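Local structure of MaoC-like dehydratase (Phytophthora Capsici, 3KH8) at residues I150-K155 with T159-Q164. The protein probably catalyses the reversible addition of water to enoyl-CoA thioesters, as hot-dog-fold hydratases related to MaoC and to the hydratase 2 unit of MFE-2 do. Residues are numbered along the deposited sequence; the frame is centred on the assembly and turned at random.
Sequences ISFYDK and TLMETQ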
loop_
_atom_site.group_PDB
_atom_site.type_symbol
_atom_site.label_atom_id
_atom_site.label_comp_id
_atom_site.label_asym_id
_atom_site.label_seq_id
_atom_site.Cartn_x
_atom_site.Cartn_y
_atom_site.Cartn_z
ATOM N N ILE A 150 21.019 2.553 -24.813
ATOM C CA ILE A 150 21.030 3.432 -25.994
ATOM C C ILE A 150 22.113 4.519 -25.962
ATOM O O ILE A 150 22.381 5.160 -26.981
ATOM C CB ILE A 150 19.639 4.075 -26.265
ATOM C CG1 ILE A 150 19.180 4.921 -25.067
ATOM C CG2 ILE A 150 18.615 2.996 -26.630
ATOM C CD1 ILE A 150 17.998 5.831 -25.358
ATOM N N SER A 151 22.715 4.726 -24.793
ATOM C CA SER A 151 23.794 5.699 -24.628
ATOM C C SER A 151 24.820 5.251 -23.601
ATOM O O SER A 151 24.479 4.619 -22.600
ATOM C CB SER A 151 23.243 7.069 -24.216
ATOM O OG SER A 151 22.473 7.649 -25.249
ATOM N N PHE A 152 26.079 5.591 -23.864
ATOM C CA PHE A 152 27.164 5.407 -22.912
ATOM C C PHE A 152 28.110 6.593 -23.076
ATOM O O PHE A 152 29.034 6.560 -23.897
ATOM C CB PHE A 152 27.884 4.078 -23.159
ATOM C CG PHE A 152 28.584 3.528 -21.946
ATOM C CD1 PHE A 152 27.895 2.737 -21.029
ATOM C CD2 PHE A 152 29.931 3.791 -21.724
ATOM C CE1 PHE A 152 28.537 2.223 -19.906
ATOM C CE2 PHE A 152 30.584 3.281 -20.601
ATOM C CZ PHE A 152 29.886 2.494 -19.693
ATOM N N TYR A 153 27.860 7.650 -22.307
ATOM C CA TYR A 153 28.565 8.916 -22.487
ATOM C C TYR A 153 29.606 9.182 -21.414
ATOM O O TYR A 153 29.380 8.913 -20.234
ATOM C CB TYR A 153 27.575 10.084 -22.542
ATOM C CG TYR A 153 26.874 10.249 -23.874
ATOM C CD1 TYR A 153 27.597 10.542 -25.032
ATOM C CD2 TYR A 153 25.488 10.132 -23.974
ATOM C CE1 TYR A 153 26.961 10.700 -26.257
ATOM C CE2 TYR A 153 24.838 10.290 -25.200
ATOM C CZ TYR A 153 25.583 10.575 -26.334
ATOM O OH TYR A 153 24.960 10.736 -27.547
ATOM N N ASP A 154 30.749 9.718 -21.840
ATOM C CA ASP A 154 31.765 10.201 -20.915
ATOM C C ASP A 154 31.439 11.646 -20.548
ATOM O O ASP A 154 31.487 12.540 -21.397
ATOM C CB ASP A 154 33.166 10.092 -21.532
ATOM C CG ASP A 154 34.278 10.455 -20.550
ATOM O OD1 ASP A 154 33.980 10.804 -19.388
ATOM O OD2 ASP A 154 35.463 10.389 -20.945
ATOM N N LYS A 155 31.100 11.862 -19.281
ATOM C CA LYS A 155 30.720 13.188 -18.794
ATOM C C LYS A 155 31.916 13.993 -18.280
ATOM O O LYS A 155 31.768 15.155 -17.891
ATOM C CB LYS A 155 29.648 13.072 -17.702
ATOM C CG LYS A 155 28.267 12.659 -18.206
ATOM C CD LYS A 155 27.554 13.805 -18.914
ATOM C CE LYS A 155 26.150 13.399 -19.326
ATOM N NZ LYS A 155 25.460 14.474 -20.087
ATOM N N THR A 159 30.321 8.637 -15.954
ATOM C CA THR A 159 29.665 7.991 -17.094
ATOM C C THR A 159 28.143 8.073 -16.983
ATOM O O THR A 159 27.580 7.758 -15.937
ATOM C CB THR A 159 30.090 6.499 -17.204
ATOM O OG1 THR A 159 31.405 6.415 -17.761
ATOM C CG2 THR A 159 29.127 5.698 -18.090
ATOM N N LEU A 160 27.481 8.497 -18.057
ATOM C CA LEU A 160 26.021 8.403 -18.127
ATOM C C LEU A 160 25.585 7.264 -19.046
ATOM O O LEU A 160 25.763 7.331 -20.267
ATOM C CB LEU A 160 25.380 9.725 -18.569
ATOM C CG LEU A 160 23.845 9.708 -18.679
ATOM C CD1 LEU A 160 23.176 9.695 -17.306
ATOM C CD2 LEU A 160 23.335 10.875 -19.512
ATOM N N MET A 161 25.025 6.218 -18.443
ATOM C CA MET A 161 24.432 5.116 -19.194
ATOM C C MET A 161 22.918 5.299 -19.275
ATOM O O MET A 161 22.240 5.395 -18.250
ATOM C CB MET A 161 24.773 3.767 -18.552
ATOM C CG MET A 161 24.344 2.564 -19.388
ATOM S SD MET A 161 24.854 0.971 -18.711
ATOM C CE MET A 161 23.707 0.768 -17.349
ATOM N N GLU A 162 22.397 5.351 -20.496
ATOM C CA GLU A 162 20.958 5.471 -20.709
ATOM C C GLU A 162 20.365 4.139 -21.151
ATOM O O GLU A 162 20.807 3.558 -22.142
ATOM C CB GLU A 162 20.637 6.557 -21.734
ATOM C CG GLU A 162 20.960 7.977 -21.280
ATOM C CD GLU A 162 20.389 9.029 -22.216
ATOM O OE1 GLU A 162 20.542 8.888 -23.449
ATOM O OE2 GLU A 162 19.787 10.003 -21.718
ATOM N N THR A 163 19.373 3.667 -20.398
ATOM C CA THR A 163 18.665 2.422 -20.704
ATOM C C THR A 163 17.214 2.724 -21.072
ATOM O O THR A 163 16.453 3.278 -20.269
ATOM C CB THR A 163 18.721 1.420 -19.522
ATOM O OG1 THR A 163 20.085 1.099 -19.229
ATOM C CG2 THR A 163 17.963 0.131 -19.848
ATOM N N GLN A 164 16.850 2.358 -22.298
ATOM C CA GLN A 164 15.517 2.580 -22.820
ATOM C C GLN A 164 14.641 1.349 -22.618
ATOM O O GLN A 164 15.094 0.220 -22.788
ATOM C CB GLN A 164 15.592 2.933 -24.305
ATOM C CG GLN A 164 14.251 3.158 -24.985
ATOM C CD GLN A 164 14.404 3.521 -26.450
ATOM O OE1 GLN A 164 15.018 4.529 -26.787
ATOM N NE2 GLN A 164 13.845 2.695 -27.329
#
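S151 and E162 share the same first torsion, -67°, with OG and CG each trans to the residue's own carbonyl carbon; the two side chains rise together from one face of the sheet, and S151 OG donates a hydrogen bond to E162 OE1 at 2.9 Å. The hydroxyl meets the carboxylate on the anti side, somewhat out of its plane. E162 OE1 also forms a salt bridge with R194 NE, while R194 N bonds S151 OG, a network that probably favours the ionised carboxylate in this buried place.

On the other face, F152 has CG trans to its backbone N, which turns the ring toward the T159 and M161 side chains on the same face. T159 CG2 stands over one ring face in a CH-pi contact, 3.8 Å from the F152 centroid and 18° off the normal. M161 SD comes to the ring edge, 5.3 Å from the same centroid, a Met-aromatic contact.

Two backbone bonds join the hydrogen-bonded pair Y153 and L160: Y153 N to L160 O is almost straight at the hydrogen (176°), and L160 N reaches Y153 O at 2.9 Å. Beyond them, E162 O receives I150 N at 2.9 Å and, weakly, S151 N at 3.5 Å. With I150 and S151 both facing E162, this is a classic beta bulge. I150 CD1 lies against Q164 CB and OE1, the two side chains crossing at about a right angle, while near the turn K155 CE rests 3.8 Å from L160 CD2. The antiparallel strands thus form a bulged beta hairpin within the curved antiparallel sheet characteristic of the hot-dog fold.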